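PDB 3HL0: maleylacetate reductase from Agrobacterium tumefaciens, which catalyses the reduction of maleylacetate to 3-oxoadipate, probably using NADH, a step probably used in the bacterial breakdown of gamma-resorcylate. Local coordinates for residues Ala279-Ala282 / Ala283-Gly287; Tyr328-Pro331 / Arg332-Lys336; Glu272-Pro275 / Asn276-Pro280; Val261-Pro264 / His265-Tyr269; Thr337-Arg340 / Asp341-Gln344. One frame throughout, in Å; residues are numbered along the deposited sequence.

Contact 1 of 5, residues Ala279-Ala282 / Ala283-Gly287; sequences APLA and ALVGG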
loop_
_atom_site.group_PDB
_atom_site.type_symbol
_atom_site.label_atom_id
_atom_site.label_comp_id
_atom_site.label_asym_id
_atom_site.label_seq_id
_atom_site.Cartn_x
_atom_site.Cartn_y
_atom_site.Cartn_z
ATOM N N ALA A 279 -12.851 -22.632 -22.195
ATOM C CA ALA A 279 -13.256 -23.907 -21.604
ATOM C C ALA A 279 -12.232 -24.537 -20.635
ATOM O O ALA A 279 -12.642 -25.061 -19.601
ATOM C CB ALA A 279 -13.695 -24.917 -22.701
ATOM N N PRO A 280 -10.915 -24.448 -20.925
ATOM C CA PRO A 280 -9.964 -25.032 -19.970
ATOM C C PRO A 280 -9.995 -24.344 -18.623
ATOM O O PRO A 280 -9.779 -24.974 -17.568
ATOM C CB PRO A 280 -8.578 -24.839 -20.643
ATOM C CG PRO A 280 -8.884 -24.636 -22.087
ATOM C CD PRO A 280 -10.255 -23.990 -22.171
ATOM N N LEU A 281 -10.303 -23.052 -18.648
ATOM C CA LEU A 281 -10.440 -22.314 -17.403
ATOM C C LEU A 281 -11.737 -22.686 -16.686
ATOM O O LEU A 281 -11.723 -22.909 -15.477
ATOM C CB LEU A 281 -10.393 -20.808 -17.641
ATOM C CG LEU A 281 -10.640 -19.936 -16.384
ATOM C CD1 LEU A 281 -9.747 -20.241 -15.177
ATOM C CD2 LEU A 281 -10.403 -18.475 -16.803
ATOM N N ALA A 282 -12.831 -22.758 -17.440
ATOM C CA ALA A 282 -14.102 -23.201 -16.880
ATOM C C ALA A 282 -13.931 -24.581 -16.182
ATOM O O ALA A 282 -14.461 -24.776 -15.100
ATOM C CB ALA A 282 -15.156 -23.276 -17.990
ATOM N N ALA A 283 -13.199 -25.497 -16.812
ATOM C CA ALA A 283 -12.970 -26.834 -16.241
ATOM C C ALA A 283 -12.225 -26.739 -14.936
ATOM O O ALA A 283 -12.549 -27.431 -13.967
ATOM C CB ALA A 283 -12.226 -27.736 -17.253
ATOM N N LEU A 284 -11.247 -25.829 -14.866
ATOM C CA LEU A 284 -10.456 -25.708 -13.646
ATOM C C LEU A 284 -11.201 -25.066 -12.485
ATOM O O LEU A 284 -10.870 -25.312 -11.322
ATOM C CB LEU A 284 -9.167 -24.912 -13.924
ATOM C CG LEU A 284 -8.118 -25.565 -14.802
ATOM C CD1 LEU A 284 -7.045 -24.564 -15.161
ATOM C CD2 LEU A 284 -7.538 -26.778 -14.038
ATOM N N VAL A 285 -12.162 -24.190 -12.782
ATOM C CA VAL A 285 -12.969 -23.588 -11.729
ATOM C C VAL A 285 -14.253 -24.357 -11.449
ATOM O O VAL A 285 -14.999 -23.987 -10.551
ATOM C CB VAL A 285 -13.208 -22.021 -11.891
ATOM C CG1 VAL A 285 -11.881 -21.294 -11.843
ATOM C CG2 VAL A 285 -13.931 -21.682 -13.155
ATOM N N GLY A 286 -14.483 -25.414 -12.222
ATOM C CA GLY A 286 -15.627 -26.321 -11.978
ATOM C C GLY A 286 -16.961 -25.677 -12.264
ATOM O O GLY A 286 -17.961 -25.923 -11.551
ATOM N N GLY A 287 -17.025 -24.862 -13.310
ATOM C CA GLY A 287 -18.281 -24.224 -13.655
ATOM C C GLY A 287 -18.161 -23.363 -14.869
ATOM O O GLY A 287 -17.638 -23.815 -15.903
#
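The carbonyl oxygen of A282 gathers the end of helix 279-285: G287 N reaches A282 O at 3.1 Å in an almost straight bond (167°), and V285 N leans toward A282 O in a weak one of 3.3 Å. G286 makes this return possible. With phi at +69° it leaves the helical path and turns the chain back over the last turn, completing a Schellman motif. The turn is tight, A282 CB lying 3.3 Å from G287 O. Before it the bonding is ordinary: A283 N to A279 O at 2.9 Å, L284 N to P280 O at 3.2 Å and V285 N to L281 O at 3.0 Å.

On the inner side L281 and V285 cross obliquely, L281 CD1 meeting V285 CG1 at 4.1 Å. The two branches of V285 do different work. CG2 is wedged between the backbone N and carbonyl carbon of its own residue and rides beside L281 O, while CG1, opposite the carbonyl carbon, turns to the leucine. L284 packs on L198 and I202 of helix 188-210 and V285 on I202, while P280 rests on V195 of the same helix.

The chemistry implies that the bonds closing the helix here are main-chain to main-chain: A282 O takes the amide of G287, beyond the last turn, and weakly that of V285, while G286 lets the chain leave sharply.

Contact 2 of 5, residues Tyr328-Pro331 / Arg332-Lys336; sequences YWCP and RPIEK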
loop_
_atom_site.group_PDB
_atom_site.type_symbol
_atom_site.label_atom_id
_atom_site.label_comp_id
_atom_site.label_asym_id
_atom_site.label_seq_id
_atom_site.Cartn_x
_atom_site.Cartn_y
_atom_site.Cartn_z
ATOM N N TYR A 328 -9.441 -1.233 -29.176
ATOM C CA TYR A 328 -8.461 -2.317 -29.225
ATOM C C TYR A 328 -9.233 -3.585 -29.468
ATOM O O TYR A 328 -10.462 -3.612 -29.309
ATOM C CB TYR A 328 -7.666 -2.429 -27.913
ATOM C CG TYR A 328 -8.564 -2.568 -26.697
ATOM C CD1 TYR A 328 -8.932 -1.452 -25.963
ATOM C CD2 TYR A 328 -9.035 -3.827 -26.294
ATOM C CE1 TYR A 328 -9.779 -1.559 -24.859
ATOM C CE2 TYR A 328 -9.853 -3.950 -25.187
ATOM C CZ TYR A 328 -10.218 -2.826 -24.481
ATOM O OH TYR A 328 -11.036 -2.959 -23.398
ATOM N N TRP A 329 -8.527 -4.654 -29.830
ATOM C CA TRP A 329 -9.204 -5.919 -30.154
ATOM C C TRP A 329 -9.619 -6.760 -28.949
ATOM O O TRP A 329 -8.858 -6.892 -27.979
ATOM C CB TRP A 329 -8.366 -6.773 -31.095
ATOM C CG TRP A 329 -9.156 -7.864 -31.744
ATOM C CD1 TRP A 329 -9.917 -7.759 -32.886
ATOM C CD2 TRP A 329 -9.248 -9.225 -31.323
ATOM N NE1 TRP A 329 -10.492 -8.978 -33.185
ATOM C CE2 TRP A 329 -10.100 -9.889 -32.234
ATOM C CE3 TRP A 329 -8.723 -9.947 -30.227
ATOM C CZ2 TRP A 329 -10.429 -11.242 -32.096
ATOM C CZ3 TRP A 329 -9.026 -11.293 -30.114
ATOM C CH2 TRP A 329 -9.869 -11.925 -31.034
ATOM N N CYS A 330 -10.829 -7.309 -29.038
ATOM C CA CYS A 330 -11.353 -8.285 -28.084
ATOM C C CYS A 330 -12.233 -9.268 -28.878
ATOM O O CYS A 330 -12.943 -8.832 -29.791
ATOM C CB CYS A 330 -12.219 -7.514 -27.070
ATOM S SG CYS A 330 -12.888 -8.447 -25.719
ATOM N N PRO A 331 -12.271 -10.560 -28.489
ATOM C CA PRO A 331 -13.190 -11.485 -29.197
ATOM C C PRO A 331 -14.663 -11.025 -29.191
ATOM O O PRO A 331 -15.421 -11.324 -30.112
ATOM C CB PRO A 331 -13.070 -12.791 -28.405
ATOM C CG PRO A 331 -11.647 -12.705 -27.792
ATOM C CD PRO A 331 -11.498 -11.255 -27.441
ATOM N N ARG A 332 -15.060 -10.305 -28.145
ATOM C CA ARG A 332 -16.345 -9.605 -28.108
ATOM C C ARG A 332 -16.044 -8.119 -28.159
ATOM O O ARG A 332 -15.300 -7.605 -27.306
ATOM C CB ARG A 332 -17.090 -9.916 -26.806
ATOM C CG ARG A 332 -18.409 -9.174 -26.688
ATOM C CD ARG A 332 -19.179 -9.743 -25.524
ATOM N NE ARG A 332 -20.402 -8.981 -25.304
ATOM C CZ ARG A 332 -21.068 -8.992 -24.161
ATOM N NH1 ARG A 332 -20.633 -9.743 -23.139
ATOM N NH2 ARG A 332 -22.185 -8.257 -24.055
ATOM N N PRO A 333 -16.619 -7.397 -29.143
ATOM C CA PRO A 333 -16.232 -5.993 -29.255
ATOM C C PRO A 333 -16.621 -5.198 -27.996
ATOM O O PRO A 333 -17.639 -5.488 -27.343
ATOM C CB PRO A 333 -17.021 -5.483 -30.476
ATOM C CG PRO A 333 -17.217 -6.750 -31.301
ATOM C CD PRO A 333 -17.394 -7.882 -30.311
ATOM N N ILE A 334 -15.763 -4.245 -27.660
ATOM C CA ILE A 334 -16.021 -3.375 -26.534
ATOM C C ILE A 334 -17.146 -2.410 -26.954
ATOM O O ILE A 334 -17.092 -1.757 -28.023
ATOM C CB ILE A 334 -14.752 -2.596 -26.147
ATOM C CG1 ILE A 334 -13.546 -3.512 -25.837
ATOM C CG2 ILE A 334 -15.076 -1.624 -25.039
ATOM C CD1 ILE A 334 -13.778 -4.748 -25.079
ATOM N N GLU A 335 -18.191 -2.367 -26.141
ATOM C CA GLU A 335 -19.347 -1.550 -26.427
ATOM C C GLU A 335 -19.740 -0.834 -25.138
ATOM O O GLU A 335 -19.839 -1.472 -24.086
ATOM C CB GLU A 335 -20.459 -2.418 -26.951
ATOM C CG GLU A 335 -21.594 -1.584 -27.561
ATOM C CD GLU A 335 -22.566 -1.087 -26.500
ATOM O OE1 GLU A 335 -23.040 -1.959 -25.722
ATOM O OE2 GLU A 335 -22.845 0.162 -26.470
ATOM N N LYS A 336 -19.988 0.473 -25.250
ATOM C CA LYS A 336 -20.178 1.310 -24.048
ATOM C C LYS A 336 -21.266 0.786 -23.102
ATOM O O LYS A 336 -21.044 0.702 -21.879
ATOM C CB LYS A 336 -20.408 2.783 -24.432
ATOM C CG LYS A 336 -20.351 3.694 -23.210
ATOM C CD LYS A 336 -20.154 5.150 -23.598
ATOM C CE LYS A 336 -20.344 6.015 -22.389
ATOM N NZ LYS A 336 -20.540 7.446 -22.781
HETATM O O HOH W 1 -13.443 -3.907 -29.415
#
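Y328 meets I334 across a bend of the chain, the aromatic ring and the isoleucine branch crossing at about a right angle. The tyrosine CG stands between its own backbone N and carbonyl carbon (chi1 54°), a rotamer that swings the phenol end round to the second half of the bend, where OH is 3.5 Å and CZ 3.7 Å from I334 CG1. The isoleucine answers with CG1 set opposite its carbonyl carbon (chi1 -56°), and its CD1 reaches on to C330 CB at 3.7 Å. One thin methyl-bearing branch is thus shared by a ring and a cysteine. C330 itself has SG opposite the backbone N (chi1 -176°), which brings the sulfur to 3.0 Å from R332 O.

This is the loop that follows helix 316-323 and runs into helix 336-348, where E335 takes the N-cap position: its OE1 accepts a hydrogen bond from A338 N just past the loop. Across the bend a water links the backbones, donating to Y328 O at 3.0 Å and accepting from I334 N at 2.9 Å.

R332 sends its chain out fully extended from CG to NE. Its end belongs to helix 255-271, for NH1 bonds to Y269 O and the guanidinium makes a cation-pi contact with the Y269 ring. The W329 ring makes another such contact, with R184.

Contact 3 of 5, residues Glu272-Pro275 / Asn276-Pro280; sequences EAAP and NLLAP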
loop_
_atom_site.group_PDB
_atom_site.type_symbol
_atom_site.label_atom_id
_atom_site.label_comp_id
_atom_site.label_asym_id
_atom_site.label_seq_id
_atom_site.Cartn_x
_atom_site.Cartn_y
_atom_site.Cartn_z
ATOM N N GLU A 272 -18.976 -14.999 -23.293
ATOM C CA GLU A 272 -20.140 -15.038 -24.208
ATOM C C GLU A 272 -19.662 -15.262 -25.652
ATOM O O GLU A 272 -20.346 -15.909 -26.462
ATOM C CB GLU A 272 -20.938 -13.736 -24.128
ATOM C CG GLU A 272 -21.452 -13.339 -22.754
ATOM C CD GLU A 272 -22.691 -12.418 -22.833
ATOM O OE1 GLU A 272 -23.198 -12.186 -23.954
ATOM O OE2 GLU A 272 -23.152 -11.930 -21.764
ATOM N N ALA A 273 -18.473 -14.767 -25.990
ATOM C CA ALA A 273 -17.908 -14.865 -27.351
ATOM C C ALA A 273 -16.791 -15.881 -27.558
ATOM O O ALA A 273 -16.499 -16.253 -28.705
ATOM C CB ALA A 273 -17.424 -13.482 -27.807
ATOM N N ALA A 274 -16.151 -16.338 -26.493
ATOM C CA ALA A 274 -15.002 -17.212 -26.584
ATOM C C ALA A 274 -15.182 -18.418 -25.730
ATOM O O ALA A 274 -14.310 -18.779 -24.968
ATOM C CB ALA A 274 -13.677 -16.452 -26.229
ATOM N N PRO A 275 -16.349 -19.085 -25.862
ATOM C CA PRO A 275 -16.627 -20.176 -24.959
ATOM C C PRO A 275 -15.623 -21.354 -25.070
ATOM O O PRO A 275 -15.294 -21.962 -24.049
ATOM C CB PRO A 275 -18.055 -20.589 -25.379
ATOM C CG PRO A 275 -18.068 -20.384 -26.825
ATOM C CD PRO A 275 -17.348 -19.007 -26.943
ATOM N N ASN A 276 -15.133 -21.671 -26.279
ATOM C CA ASN A 276 -14.250 -22.796 -26.400
ATOM C C ASN A 276 -12.846 -22.447 -25.914
ATOM O O ASN A 276 -12.185 -23.265 -25.309
ATOM C CB ASN A 276 -14.192 -23.257 -27.860
ATOM C CG ASN A 276 -15.534 -23.797 -28.343
ATOM O OD1 ASN A 276 -16.242 -24.496 -27.603
ATOM N ND2 ASN A 276 -15.895 -23.458 -29.563
ATOM N N LEU A 277 -12.433 -21.213 -26.148
ATOM C CA LEU A 277 -11.067 -20.833 -25.724
ATOM C C LEU A 277 -10.988 -20.753 -24.203
ATOM O O LEU A 277 -9.927 -21.064 -23.631
ATOM C CB LEU A 277 -10.653 -19.531 -26.382
ATOM C CG LEU A 277 -10.524 -19.595 -27.924
ATOM C CD1 LEU A 277 -10.268 -18.178 -28.419
ATOM C CD2 LEU A 277 -9.390 -20.527 -28.307
ATOM N N LEU A 278 -12.098 -20.379 -23.551
ATOM C CA LEU A 278 -12.075 -20.306 -22.075
ATOM C C LEU A 278 -12.478 -21.614 -21.403
ATOM O O LEU A 278 -12.444 -21.721 -20.187
ATOM C CB LEU A 278 -12.947 -19.125 -21.602
ATOM C CG LEU A 278 -12.274 -17.771 -21.803
ATOM C CD1 LEU A 278 -13.303 -16.628 -21.750
ATOM C CD2 LEU A 278 -11.179 -17.551 -20.738
ATOM N N ALA A 279 -12.851 -22.632 -22.195
ATOM C CA ALA A 279 -13.256 -23.907 -21.604
ATOM C C ALA A 279 -12.232 -24.537 -20.635
ATOM O O ALA A 279 -12.642 -25.061 -19.601
ATOM C CB ALA A 279 -13.695 -24.917 -22.701
ATOM N N PRO A 280 -10.915 -24.448 -20.925
ATOM C CA PRO A 280 -9.964 -25.032 -19.970
ATOM C C PRO A 280 -9.995 -24.344 -18.623
ATOM O O PRO A 280 -9.779 -24.974 -17.568
ATOM C CB PRO A 280 -8.578 -24.839 -20.643
ATOM C CG PRO A 280 -8.884 -24.636 -22.087
ATOM C CD PRO A 280 -10.255 -23.990 -22.171
#
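This is a local turn contact between A274 and the residues three and four places on, in the connection from helix 255-271 to helix 279-285. A bond from L278 N to A274 O spans the turn, 3.1 Å long with an angle of 153° at the hydrogen, and the amide approaches almost head-on to the carbonyl. Spanning five residues, it makes an alpha-turn. A274 leaves helical angles, with psi at +50°, after which P275 and N276 take them up again.

The side chains follow the same curve. A274 CB, buried, lies 4.3 Å from L277 CB and 4.5 Å from L278 CD1, a loose apolar touch on the inside of the bend. L278 CB also leans on the accepting carbonyl, 3.6 Å from A274 O. Its CG sits opposite its own carbonyl carbon (chi1 -76°), which carries the isobutyl group back toward A274, and the end of the side chain goes on to I267 of the preceding helix and to Y182. L277 packs on Y182 as well. A279 CB rests 3.6 Å from P275 O at the far end of the turn. P275 and N276 face outward, so the turn has an apolar inner side and an exposed outer one.

An alpha-turn with a proline inside it here forms a helix-to-helix connection of the helical C-terminal domain of this iron-containing alcohol dehydrogenase family member.

Contact 4 of 5, residues Val261-Pro264 / His265-Tyr269; sequences VLLP and HTIAY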
loop_
_atom_site.group_PDB
_atom_site.type_symbol
_atom_site.label_atom_id
_atom_site.label_comp_id
_atom_site.label_asym_id
_atom_site.label_seq_id
_atom_site.Cartn_x
_atom_site.Cartn_y
_atom_site.Cartn_z
ATOM N N VAL A 261 -10.991 -7.798 -8.282
ATOM C CA VAL A 261 -12.409 -7.442 -8.380
ATOM C C VAL A 261 -12.994 -7.610 -9.790
ATOM O O VAL A 261 -14.110 -8.145 -9.954
ATOM C CB VAL A 261 -12.645 -6.023 -7.860
ATOM C CG1 VAL A 261 -14.113 -5.598 -8.107
ATOM C CG2 VAL A 261 -12.378 -5.997 -6.363
ATOM N N LEU A 262 -12.235 -7.142 -10.781
ATOM C CA LEU A 262 -12.767 -7.109 -12.163
ATOM C C LEU A 262 -12.734 -8.480 -12.830
ATOM O O LEU A 262 -13.565 -8.714 -13.702
ATOM C CB LEU A 262 -12.000 -6.086 -13.027
ATOM C CG LEU A 262 -12.377 -4.616 -12.708
ATOM C CD1 LEU A 262 -11.475 -3.714 -13.543
ATOM C CD2 LEU A 262 -13.808 -4.357 -13.003
ATOM N N LEU A 263 -11.747 -9.315 -12.487
ATOM C CA LEU A 263 -11.461 -10.533 -13.322
ATOM C C LEU A 263 -12.716 -11.414 -13.607
ATOM O O LEU A 263 -12.935 -11.811 -14.752
ATOM C CB LEU A 263 -10.304 -11.348 -12.746
ATOM C CG LEU A 263 -9.861 -12.481 -13.695
ATOM C CD1 LEU A 263 -9.361 -12.002 -15.058
ATOM C CD2 LEU A 263 -8.838 -13.300 -12.925
ATOM N N PRO A 264 -13.584 -11.668 -12.615
ATOM C CA PRO A 264 -14.736 -12.542 -12.942
ATOM C C PRO A 264 -15.671 -11.902 -13.993
ATOM O O PRO A 264 -16.270 -12.619 -14.773
ATOM C CB PRO A 264 -15.470 -12.686 -11.601
ATOM C CG PRO A 264 -14.368 -12.491 -10.558
ATOM C CD PRO A 264 -13.473 -11.408 -11.160
ATOM N N HIS A 265 -15.773 -10.579 -13.974
ATOM C CA HIS A 265 -16.682 -9.826 -14.846
ATOM C C HIS A 265 -16.124 -9.644 -16.219
ATOM O O HIS A 265 -16.883 -9.714 -17.174
ATOM C CB HIS A 265 -16.949 -8.474 -14.188
ATOM C CG HIS A 265 -17.511 -8.636 -12.819
ATOM N ND1 HIS A 265 -18.815 -9.028 -12.602
ATOM C CD2 HIS A 265 -16.921 -8.549 -11.604
ATOM C CE1 HIS A 265 -19.002 -9.156 -11.298
ATOM N NE2 HIS A 265 -17.876 -8.868 -10.671
ATOM N N THR A 266 -14.813 -9.397 -16.322
ATOM C CA THR A 266 -14.203 -9.203 -17.637
ATOM C C THR A 266 -14.151 -10.560 -18.339
ATOM O O THR A 266 -14.427 -10.636 -19.560
ATOM C CB THR A 266 -12.800 -8.567 -17.529
ATOM O OG1 THR A 266 -11.997 -9.373 -16.651
ATOM C CG2 THR A 266 -12.937 -7.133 -16.970
ATOM N N ILE A 267 -13.835 -11.613 -17.595
ATOM C CA ILE A 267 -13.861 -12.956 -18.220
ATOM C C ILE A 267 -15.275 -13.348 -18.607
ATOM O O ILE A 267 -15.471 -13.809 -19.737
ATOM C CB ILE A 267 -13.201 -13.981 -17.301
ATOM C CG1 ILE A 267 -11.718 -13.641 -17.152
ATOM C CG2 ILE A 267 -13.367 -15.399 -17.862
ATOM C CD1 ILE A 267 -10.918 -13.557 -18.465
ATOM N N ALA A 268 -16.275 -13.106 -17.741
ATOM C CA ALA A 268 -17.668 -13.363 -18.139
ATOM C C ALA A 268 -18.085 -12.611 -19.397
ATOM O O ALA A 268 -18.866 -13.173 -20.218
ATOM C CB ALA A 268 -18.652 -13.039 -16.982
ATOM N N TYR A 269 -17.625 -11.376 -19.568
ATOM C CA TYR A 269 -17.962 -10.577 -20.765
ATOM C C TYR A 269 -17.434 -11.317 -22.003
ATOM O O TYR A 269 -18.191 -11.530 -22.961
ATOM C CB TYR A 269 -17.297 -9.222 -20.688
ATOM C CG TYR A 269 -17.598 -8.242 -21.799
ATOM C CD1 TYR A 269 -18.573 -7.241 -21.604
ATOM C CD2 TYR A 269 -16.850 -8.228 -22.981
ATOM C CE1 TYR A 269 -18.820 -6.256 -22.600
ATOM C CE2 TYR A 269 -17.095 -7.260 -23.999
ATOM C CZ TYR A 269 -18.092 -6.280 -23.785
ATOM O OH TYR A 269 -18.378 -5.330 -24.748
HETATM O O HOH W 2 -16.044 -9.288 -8.388
#
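The H265 imidazole has P264 CB over one face, while V261 O lies at its edge, in the ring plane, 3.3 Å from H265 CD2. L262 O also comes near that plane. A water bridges the two residues V261 and H265, donating to V261 O at 2.7 Å and hydrogen-bonding H265 NE2 at 3.0 Å. The ring is placed there by its first torsion (chi1 -57°), which sets CG opposite the carbonyl carbon and turns the imidazole back along the helix.

All this happens at a proline kink in helix 255-271. P264 has no N-H to give to the preceding turn, and H265 N makes a weak bond to L262 O (2.9 Å) rather than to V261 O, which instead receives the water and lies beside the ring edge. Regular bonding resumes at once, with T266 N to L262 O at 3.0 Å (160°), I267 N to L263 O at 3.0 Å, and A268 N to P264 O.

On another side of the helix, L263 and I267 lie side by side, CD1 of the leucine 3.6 Å from CG1 of the isoleucine, and both press on L293 of helix 289-300. T266 OG1 finds its strongest partner in H240 ND1 of helix 239-251.

Contact 5 of 5, residues Thr337-Arg340 / Asp341-Gln344; sequences TAIR and DLLQ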
loop_
_atom_site.group_PDB
_atom_site.type_symbol
_atom_site.label_atom_id
_atom_site.label_comp_id
_atom_site.label_asym_id
_atom_site.label_seq_id
_atom_site.Cartn_x
_atom_site.Cartn_y
_atom_site.Cartn_z
ATOM N N THR A 337 -22.461 0.476 -23.599
ATOM C CA THR A 337 -23.519 0.050 -22.673
ATOM C C THR A 337 -23.184 -1.253 -21.964
ATOM O O THR A 337 -23.526 -1.437 -20.790
ATOM C CB THR A 337 -24.930 0.004 -23.312
ATOM O OG1 THR A 337 -24.973 -1.001 -24.324
ATOM C CG2 THR A 337 -25.317 1.396 -23.895
ATOM N N ALA A 338 -22.549 -2.175 -22.697
ATOM C CA ALA A 338 -22.210 -3.467 -22.139
ATOM C C ALA A 338 -21.067 -3.333 -21.112
ATOM O O ALA A 338 -21.076 -4.028 -20.084
ATOM C CB ALA A 338 -21.865 -4.457 -23.248
ATOM N N ILE A 339 -20.152 -2.410 -21.372
ATOM C CA ILE A 339 -19.081 -2.099 -20.391
ATOM C C ILE A 339 -19.693 -1.391 -19.174
ATOM O O ILE A 339 -19.317 -1.656 -18.018
ATOM C CB ILE A 339 -17.937 -1.276 -21.016
ATOM C CG1 ILE A 339 -17.217 -2.118 -22.103
ATOM C CG2 ILE A 339 -16.982 -0.779 -19.946
ATOM C CD1 ILE A 339 -16.636 -3.503 -21.594
ATOM N N ARG A 340 -20.646 -0.505 -19.431
ATOM C CA ARG A 340 -21.358 0.118 -18.307
ATOM C C ARG A 340 -22.062 -0.910 -17.411
ATOM O O ARG A 340 -22.022 -0.775 -16.182
ATOM C CB ARG A 340 -22.313 1.221 -18.821
ATOM C CG ARG A 340 -23.036 1.996 -17.701
ATOM C CD ARG A 340 -22.055 2.782 -16.824
ATOM N NE ARG A 340 -22.828 3.423 -15.745
ATOM C CZ ARG A 340 -23.194 2.816 -14.644
ATOM N NH1 ARG A 340 -22.812 1.551 -14.409
ATOM N NH2 ARG A 340 -23.926 3.480 -13.728
ATOM N N ASP A 341 -22.703 -1.926 -18.000
ATOM C CA ASP A 341 -23.335 -3.013 -17.251
ATOM C C ASP A 341 -22.269 -3.798 -16.449
ATOM O O ASP A 341 -22.494 -4.127 -15.299
ATOM C CB ASP A 341 -24.027 -4.002 -18.193
ATOM C CG ASP A 341 -25.230 -3.418 -18.958
ATOM O OD1 ASP A 341 -25.784 -2.405 -18.510
ATOM O OD2 ASP A 341 -25.608 -4.039 -20.022
ATOM N N LEU A 342 -21.152 -4.118 -17.098
ATOM C CA LEU A 342 -20.012 -4.845 -16.455
ATOM C C LEU A 342 -19.556 -4.044 -15.209
ATOM O O LEU A 342 -19.401 -4.622 -14.107
ATOM C CB LEU A 342 -18.843 -4.973 -17.462
ATOM C CG LEU A 342 -17.608 -5.812 -17.065
ATOM C CD1 LEU A 342 -16.770 -6.039 -18.324
ATOM C CD2 LEU A 342 -16.746 -5.081 -16.050
ATOM N N LEU A 343 -19.344 -2.736 -15.387
ATOM C CA LEU A 343 -18.957 -1.891 -14.253
ATOM C C LEU A 343 -19.998 -1.900 -13.139
ATOM O O LEU A 343 -19.637 -1.868 -11.964
ATOM C CB LEU A 343 -18.620 -0.486 -14.773
ATOM C CG LEU A 343 -17.348 -0.401 -15.589
ATOM C CD1 LEU A 343 -17.261 1.012 -16.220
ATOM C CD2 LEU A 343 -16.090 -0.726 -14.763
ATOM N N GLN A 344 -21.283 -1.935 -13.494
ATOM C CA GLN A 344 -22.291 -1.971 -12.460
ATOM C C GLN A 344 -22.245 -3.237 -11.667
ATOM O O GLN A 344 -22.339 -3.198 -10.460
ATOM C CB GLN A 344 -23.683 -1.791 -13.064
ATOM C CG GLN A 344 -24.711 -1.451 -12.016
ATOM C CD GLN A 344 -24.581 -0.045 -11.526
ATOM O OE1 GLN A 344 -24.330 0.842 -12.304
ATOM N NE2 GLN A 344 -24.732 0.161 -10.222
HETATM O O HOH W 3 -25.777 -3.411 -22.510
#
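R340 and Q344 pair one turn apart on helix 336-348, an alpha-helix whose amides and carbonyls here are joined residue by residue in i to i+4 bonds. D341 N bonds to T337 O, L342 N to A338 O, and Q344 N to R340 O; the straightest of the set is L343 N to I339 O, 2.8 Å at 170°.

The side-chain pair repeats that spacing outside the backbone. R340 and Q344 both bend at their second torsion and lie alongside, pointing the same way, so that Q344 OE1 receives two donors: R340 NH1 at 2.7 Å, and R340 NH2 at 3.0 Å in a weaker, less straight bond. The oxygen lies close to the guanidinium plane, although the amide plane is turned 34° from it. R340 NE is engaged elsewhere, in a salt bridge with D317 of helix 316-323. One arginine therefore serves its own helix with its two terminal nitrogens and a neighbouring helix with the third.

Near the start of the helix, T337 OG1 bonds mainly to the carboxylate of E335. The apolar side is simpler: I339 CD1 meets L342 CD1 at 4.1 Å, the two chains side by side, while I339 CG2 lies 4.1 Å from L343 CD1. L342 and I339 both pack on Y269 of helix 255-271. A water between T337 and D341 donates one hydrogen to T337 OG1 at 3.1 Å and the other to D341 OD2 at 2.6 Å.

In the fold
Along the chain come contacts 4, 3, 1, 2 and 5, all within the C-terminal part of the protein. Contact 4 lies on helix 255-271, contact 3 in the connection to helix 279-285, and contact 1 closes that helix; contacts 1 and 3 share A279 and P280, their centres about 10 Å apart. Contact 2 leads into contact 5 on helix 336-348, about 12 Å between centres. Contacts 4 and 5, centres about 11 Å apart, touch mainly through Y269, and contact 2 reaches contacts 3 and 4 largely through R332. Contact 1 is far from contact 5, about 24 Å between centres. These touches bring helix 255-271, the loop before helix 336-348 and that helix together.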